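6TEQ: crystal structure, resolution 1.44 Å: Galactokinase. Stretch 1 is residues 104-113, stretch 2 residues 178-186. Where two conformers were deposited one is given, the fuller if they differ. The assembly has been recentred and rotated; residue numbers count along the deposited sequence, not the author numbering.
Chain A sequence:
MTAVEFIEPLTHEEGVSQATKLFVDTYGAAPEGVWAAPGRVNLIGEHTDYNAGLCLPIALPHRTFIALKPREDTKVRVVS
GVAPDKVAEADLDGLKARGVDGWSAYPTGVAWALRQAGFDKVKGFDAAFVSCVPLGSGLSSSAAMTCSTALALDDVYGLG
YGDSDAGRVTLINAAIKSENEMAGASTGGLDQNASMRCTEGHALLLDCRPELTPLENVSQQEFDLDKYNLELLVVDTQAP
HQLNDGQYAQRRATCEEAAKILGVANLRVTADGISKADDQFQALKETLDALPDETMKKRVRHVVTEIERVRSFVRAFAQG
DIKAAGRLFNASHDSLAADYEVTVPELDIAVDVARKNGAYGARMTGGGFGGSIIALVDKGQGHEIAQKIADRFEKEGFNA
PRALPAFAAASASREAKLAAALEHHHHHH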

# COMPACT_ATOMS: atom_id res chain seq x y z
N SER A 104 15.68 -1.04 9.91
CA SER A 104 16.67 -1.67 9.01
C SER A 104 16.27 -3.10 8.68
O SER A 104 16.77 -3.67 7.73
CB SER A 104 18.09 -1.62 9.55
OG SER A 104 18.23 -2.35 10.75
N ALA A 105 15.36 -3.68 9.44
CA ALA A 105 14.85 -5.04 9.14
C ALA A 105 14.21 -5.02 7.75
O ALA A 105 14.22 -6.06 7.10
CB ALA A 105 13.83 -5.44 10.19
N TYR A 106 13.57 -3.93 7.35
CA TYR A 106 12.84 -3.90 6.06
C TYR A 106 13.79 -4.03 4.87
O TYR A 106 13.69 -5.01 4.10
CB TYR A 106 11.99 -2.62 5.98
CG TYR A 106 10.78 -2.65 6.90
CD1 TYR A 106 9.55 -3.07 6.44
CD2 TYR A 106 10.85 -2.21 8.20
CE1 TYR A 106 8.43 -3.09 7.25
CE2 TYR A 106 9.72 -2.19 9.02
CZ TYR A 106 8.50 -2.62 8.54
OH TYR A 106 7.36 -2.64 9.28
N PRO A 107 14.82 -3.15 4.68
CA PRO A 107 15.74 -3.38 3.58
C PRO A 107 16.62 -4.63 3.77
O PRO A 107 16.85 -5.38 2.82
CB PRO A 107 16.55 -2.06 3.49
CG PRO A 107 16.50 -1.48 4.92
CD PRO A 107 15.10 -1.88 5.38
N THR A 108 17.13 -4.88 5.01
CA THR A 108 18.04 -6.01 5.20
C THR A 108 17.27 -7.28 4.85
O THR A 108 17.83 -8.23 4.28
CB THR A 108 18.52 -6.06 6.64
OG1 THR A 108 19.08 -4.78 6.94
CG2 THR A 108 19.54 -7.14 6.85
N GLY A 109 16.01 -7.30 5.28
CA GLY A 109 15.19 -8.53 5.15
C GLY A 109 14.92 -8.86 3.69
O GLY A 109 14.70 -10.02 3.36
N VAL A 110 15.00 -7.89 2.81
CA VAL A 110 14.85 -8.14 1.35
C VAL A 110 16.04 -8.94 0.81
O VAL A 110 15.81 -9.99 0.17
CB VAL A 110 14.68 -6.83 0.56
CG1 VAL A 110 14.67 -7.18 -0.92
CG2 VAL A 110 13.40 -6.11 1.03
N ALA A 111 17.26 -8.55 1.16
CA ALA A 111 18.46 -9.33 0.78
C ALA A 111 18.36 -10.75 1.37
O ALA A 111 18.61 -11.74 0.65
CB ALA A 111 19.69 -8.58 1.12
N TRP A 112 18.00 -10.85 2.64
CA TRP A 112 17.78 -12.15 3.33
C TRP A 112 16.78 -12.99 2.56
O TRP A 112 16.99 -14.27 2.36
CB TRP A 112 17.35 -11.86 4.75
CG TRP A 112 16.87 -13.04 5.51
CD1 TRP A 112 17.67 -13.91 6.19
CD2 TRP A 112 15.52 -13.46 5.73
NE1 TRP A 112 16.91 -14.87 6.79
CE2 TRP A 112 15.59 -14.60 6.55
CE3 TRP A 112 14.24 -12.99 5.35
CZ2 TRP A 112 14.47 -15.29 6.99
CZ3 TRP A 112 13.13 -13.63 5.83
CH2 TRP A 112 13.24 -14.80 6.59
N ALA A 113 15.64 -12.39 2.20
CA ALA A 113 14.58 -13.14 1.49
C ALA A 113 15.09 -13.61 0.13
O ALA A 113 14.84 -14.75 -0.25
CB ALA A 113 13.31 -12.31 1.34
N SER A 178 10.23 -10.07 3.55
CA SER A 178 11.00 -9.22 4.44
C SER A 178 10.08 -8.64 5.53
O SER A 178 10.37 -8.70 6.74
CB SER A 178 11.69 -8.10 3.71
OG SER A 178 12.32 -7.32 4.67
N GLU A 179 9.01 -8.02 5.10
CA GLU A 179 8.12 -7.31 6.03
C GLU A 179 7.55 -8.35 6.99
O GLU A 179 7.74 -8.19 8.20
CB GLU A 179 7.04 -6.56 5.27
CG GLU A 179 6.17 -5.74 6.19
CD GLU A 179 5.39 -4.64 5.50
OE1 GLU A 179 5.60 -4.47 4.30
OE2 GLU A 179 4.54 -4.04 6.18
N ASN A 180 6.93 -9.41 6.47
CA ASN A 180 6.24 -10.41 7.31
C ASN A 180 7.20 -11.12 8.27
O ASN A 180 6.88 -11.23 9.49
CB ASN A 180 5.53 -11.45 6.49
CG ASN A 180 4.18 -10.99 6.01
OD1 ASN A 180 3.29 -10.66 6.78
ND2 ASN A 180 3.96 -11.13 4.74
N GLU A 181 8.33 -11.59 7.76
CA GLU A 181 9.17 -12.57 8.47
C GLU A 181 10.37 -11.87 9.10
O GLU A 181 10.76 -12.35 10.15
CB GLU A 181 9.62 -13.70 7.56
CG GLU A 181 8.49 -14.51 6.96
CD GLU A 181 8.91 -15.81 6.30
OE1 GLU A 181 9.94 -16.37 6.67
OE2 GLU A 181 8.14 -16.31 5.48
N MET A 182 10.97 -10.87 8.45
CA MET A 182 12.13 -10.16 9.06
C MET A 182 11.64 -9.05 10.01
O MET A 182 12.08 -9.04 11.22
CB MET A 182 13.12 -9.55 8.04
CG MET A 182 14.44 -9.14 8.66
SD MET A 182 15.28 -10.42 9.71
CE MET A 182 15.71 -11.59 8.41
N ALA A 183 10.77 -8.16 9.55
CA ALA A 183 10.30 -7.01 10.34
C ALA A 183 9.17 -7.45 11.29
O ALA A 183 8.90 -6.71 12.27
CB ALA A 183 9.92 -5.89 9.44
N GLY A 184 8.51 -8.59 11.02
CA GLY A 184 7.45 -9.08 11.91
C GLY A 184 6.18 -8.28 11.75
O GLY A 184 5.38 -8.25 12.70
N ALA A 185 6.01 -7.64 10.60
CA ALA A 185 4.87 -6.75 10.30
C ALA A 185 3.98 -7.50 9.32
O ALA A 185 4.36 -7.68 8.17
CB ALA A 185 5.32 -5.47 9.72
N SER A 186 2.82 -7.89 9.76
CA SER A 186 1.85 -8.66 8.96
C SER A 186 1.40 -7.82 7.77
O SER A 186 0.97 -6.64 7.97
CB SER A 186 0.70 -9.03 9.80
OG SER A 186 -0.16 -9.85 9.08
O HOH W 1 4.98 -2.30 8.18

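A helix in each stretch of the galactokinase chain crosses the other at 102°, with the axes 8.6 Å apart at closest approach. The backbones come nearest at Gly109, whose CA lies 4.3 Å from the CA of Ser178; a CB on Gly109 would clash with Ser178 OG and Met182 CB. Into this space goes the Ser178 side chain, a knob among Ala105, Tyr106, Gly109 and Val110. Its t rotamer (chi1 177°) carries OG to the first helix, where it donates a hydrogen bond to Tyr106 O (2.7 Å). Within its own helix Tyr106 O also accepts a weak bond from Val110 N (3.4 Å), longer than the one from the serine hydroxyl. Met182 leaves CB in the t rotamer, then bends through p at chi2 and chi3, which lays CE over one face of Trp112, 3.4 Å from the centroid of the five-membered ring, a CH-pi contact. Trp112, itself t, has its CA-to-CB bond pointing toward the second stretch; Glu181 OE1 approaches the ring edge at CH2 (3.7 Å). Tyr106 starts sideways, but its m rotamer brings the ring across Ala183, whose CB sits 3.7 Å from the ring centroid, over one face. Beyond the ring, a water links the two side-chain ends, its O 2.6 Å from Tyr106 OH and 2.7 Å from Glu179 OE2, to which it donates.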